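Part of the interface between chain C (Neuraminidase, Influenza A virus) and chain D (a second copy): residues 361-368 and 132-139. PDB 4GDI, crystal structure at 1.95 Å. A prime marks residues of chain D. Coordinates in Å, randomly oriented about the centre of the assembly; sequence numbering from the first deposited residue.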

# COMPACT_ATOMS: atom_id res chain seq x y z
N GLY C 361 -11.86 -21.39 -17.39
CA GLY C 361 -12.29 -22.74 -17.70
C GLY C 361 -12.00 -23.67 -16.53
O GLY C 361 -11.00 -23.51 -15.82
N ILE C 362 -12.86 -24.65 -16.33
CA ILE C 362 -12.60 -25.68 -15.33
C ILE C 362 -12.78 -27.06 -15.94
O ILE C 362 -13.57 -27.23 -16.87
N ASN C 363 -12.01 -28.02 -15.43
CA ASN C 363 -12.11 -29.42 -15.85
C ASN C 363 -12.83 -30.24 -14.79
O ASN C 363 -12.51 -31.41 -14.57
N SER C 364 -13.78 -29.61 -14.12
CA SER C 364 -14.57 -30.24 -13.06
C SER C 364 -16.05 -29.89 -13.29
O SER C 364 -16.38 -29.24 -14.29
N PRO C 365 -16.95 -30.33 -12.38
CA PRO C 365 -18.34 -30.09 -12.78
C PRO C 365 -18.80 -28.65 -12.56
O PRO C 365 -18.25 -27.95 -11.70
N VAL C 366 -19.78 -28.21 -13.34
CA VAL C 366 -20.42 -26.93 -13.06
C VAL C 366 -21.84 -26.87 -13.60
O VAL C 366 -22.15 -27.48 -14.62
N GLN C 367 -22.67 -26.11 -12.90
CA GLN C 367 -24.06 -25.92 -13.26
C GLN C 367 -24.21 -24.78 -14.25
O GLN C 367 -23.27 -24.01 -14.46
N ASN C 368 -25.40 -24.68 -14.85
CA ASN C 368 -25.71 -23.61 -15.81
C ASN C 368 -26.28 -22.36 -15.14
O ASN C 368 -27.38 -21.92 -15.49
N GLU D 132 -5.09 -19.81 -7.55
CA GLU D 132 -5.50 -20.72 -8.60
C GLU D 132 -6.80 -21.46 -8.22
O GLU D 132 -6.88 -22.06 -7.16
N VAL D 133 -7.81 -21.40 -9.09
CA VAL D 133 -9.01 -22.21 -8.88
C VAL D 133 -8.65 -23.67 -9.10
O VAL D 133 -8.15 -24.04 -10.16
N THR D 134 -8.91 -24.51 -8.10
CA THR D 134 -8.43 -25.89 -8.10
C THR D 134 -9.52 -26.96 -8.13
O THR D 134 -9.26 -28.08 -8.53
N ASP D 135 -10.73 -26.64 -7.69
CA ASP D 135 -11.80 -27.64 -7.66
C ASP D 135 -13.17 -26.95 -7.63
O ASP D 135 -13.29 -25.77 -7.27
N THR D 136 -14.18 -27.72 -8.02
CA THR D 136 -15.58 -27.33 -7.88
C THR D 136 -16.41 -28.57 -7.57
O THR D 136 -15.99 -29.69 -7.85
N PHE D 137 -17.58 -28.38 -6.98
CA PHE D 137 -18.55 -29.46 -6.89
C PHE D 137 -19.95 -28.89 -6.76
O PHE D 137 -20.13 -27.73 -6.36
N SER D 138 -20.94 -29.70 -7.11
CA SER D 138 -22.32 -29.25 -7.21
C SER D 138 -23.17 -29.82 -6.10
O SER D 138 -22.84 -30.85 -5.50
N ALA D 139 -24.28 -29.15 -5.85
CA ALA D 139 -25.27 -29.60 -4.90
C ALA D 139 -25.73 -30.99 -5.28
O ALA D 139 -25.89 -31.31 -6.46

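The contact sets a strand of chain D, residues 132 to 138, against a segment of chain C that leaves its own strand after Ile362 and continues as loop. Val133′, Thr136′ and Ser138′ point their CA-to-CB bonds toward chain C; Thr134′ and Asp135′, successive residues, both point away, and strict alternation holds only from Asp135′ to Ser138′. Together the two stretches bury 346 Å².

At the start of the strand, Glu132′ lies out of reach, its carboxylate hydrogen-bonded elsewhere in the structure. Val133′, with chi1 in t, makes the first contact: Val133′ CG1 lies 4.3 Å from CG2 of Ile362, a loose apolar approach between two buried residues. Ile362 points toward chain D with chi1 in p and chi2 in t, and its CD1 reaches Thr136′ further along the strand. Thr134′ faces away and takes no part, its hydroxyl being satisfied elsewhere.

Asp135′ also starts away from chain C; chi1, at -140°, lies between wells, and the end of the side chain comes nearer to chain C. Asp135′ OD1 comes within 4.2 Å of Ser364 CB, and the same oxygen accepts a weak hydrogen bond from the backbone N of Thr136′ (3.1 Å, with an angle of 133° at the hydrogen). OD2 is engaged elsewhere.

Thr136′ is the centre of the contact, with 71 Å² covered by chain C, the largest share of any residue here. In its p rotamer it offers both branches to the partner. The methyl Thr136′ CG2 packs 3.9 Å from Ile362 CD1, whereas the hydroxyl Thr136′ OG1 donates to the carbonyl O of Pro365 at 2.7 Å. Thr136′ OG1 also lies 2.7 Å from OG of Ser364, which points toward chain D with chi1 in p; these hydroxyls are close enough to hydrogen-bond. The proline ring, in a C-gamma endo pucker, completes the surroundings of this hydroxyl, with Pro365 CD 3.3 Å from Thr136′ OG1. Pro365 N has no hydrogen to share, so the carbonyl provides the polar link from this residue.

Phe137′ turns its side chain away (chi1 p, chi2 -90°), and it is its backbone that meets the loop, Phe137′ CA lying 4.3 Å from Pro365 CG. Ser138′ points back toward chain C with chi1 in m. Ser138′ OG sits 4.4 Å from both Pro365 CB and Val366 CA, while the side chain of Val366 itself faces away. Gln367 leaves its backbone sideways, but with chi1 and chi2 both m its end comes nearer to the strand, leaving Gln367 NE2 3.6 Å from Ser138′ OG, a contact without a hydrogen bond. Beyond it, Ala139′ adds little.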

# COMPACT_ATOMS: atom_id res chain seq x y z
CB ILE C 362 -13.54 -25.53 -14.12
CG1 ILE C 362 -14.96 -25.27 -14.59
CG2 ILE C 362 -13.07 -24.36 -13.24
CD1 ILE C 362 -15.99 -25.39 -13.50
CB ASN C 363 -10.72 -30.00 -16.13
CG ASN C 363 -9.81 -29.97 -14.91
OD1 ASN C 363 -10.26 -29.82 -13.77
ND2 ASN C 363 -8.50 -30.10 -15.14
CB SER C 364 -14.07 -29.76 -11.68
OG SER C 364 -13.85 -28.35 -11.66
CB PRO C 365 -19.14 -31.05 -11.88
CG PRO C 365 -18.23 -31.38 -10.71
CD PRO C 365 -16.84 -30.86 -11.02
CB VAL C 366 -19.61 -25.75 -13.63
CG1 VAL C 366 -19.71 -25.71 -15.16
CG2 VAL C 366 -20.10 -24.44 -13.02
CB GLN C 367 -24.88 -25.62 -12.00
CG GLN C 367 -24.91 -26.77 -11.00
CD GLN C 367 -25.56 -28.01 -11.56
OE1 GLN C 367 -25.89 -28.07 -12.75
NE2 GLN C 367 -25.76 -29.02 -10.72
CB ASN C 368 -26.70 -24.12 -16.86
CG ASN C 368 -26.82 -23.19 -18.06
OD1 ASN C 368 -26.06 -22.24 -18.20
ND2 ASN C 368 -27.78 -23.48 -18.93
CB GLU D 132 -4.37 -21.71 -8.86
CG GLU D 132 -4.72 -22.91 -9.70
CD GLU D 132 -3.61 -23.95 -9.71
OE1 GLU D 132 -2.60 -23.76 -8.99
OE2 GLU D 132 -3.76 -24.95 -10.44
CB VAL D 133 -10.14 -21.84 -9.82
CG1 VAL D 133 -11.34 -22.81 -9.65
CG2 VAL D 133 -10.57 -20.40 -9.58
CB THR D 134 -7.58 -26.14 -6.84
OG1 THR D 134 -8.24 -25.56 -5.71
CG2 THR D 134 -6.20 -25.51 -7.01
CB ASP D 135 -11.65 -28.56 -6.44
CG ASP D 135 -11.95 -30.03 -6.75
OD1 ASP D 135 -12.50 -30.33 -7.83
OD2 ASP D 135 -11.64 -30.90 -5.91
CB THR D 136 -16.14 -26.74 -9.20
OG1 THR D 136 -16.04 -27.72 -10.24
CG2 THR D 136 -15.39 -25.48 -9.60
CB PHE D 137 -18.23 -30.48 -5.79
CG PHE D 137 -18.05 -29.89 -4.41
CD1 PHE D 137 -16.80 -29.48 -3.97
CD2 PHE D 137 -19.12 -29.79 -3.54
CE1 PHE D 137 -16.64 -28.95 -2.71
CE2 PHE D 137 -18.96 -29.26 -2.28
CZ PHE D 137 -17.72 -28.85 -1.86
CB SER D 138 -22.91 -29.67 -8.55
OG SER D 138 -22.33 -28.94 -9.62
CB ALA D 139 -26.44 -28.64 -4.88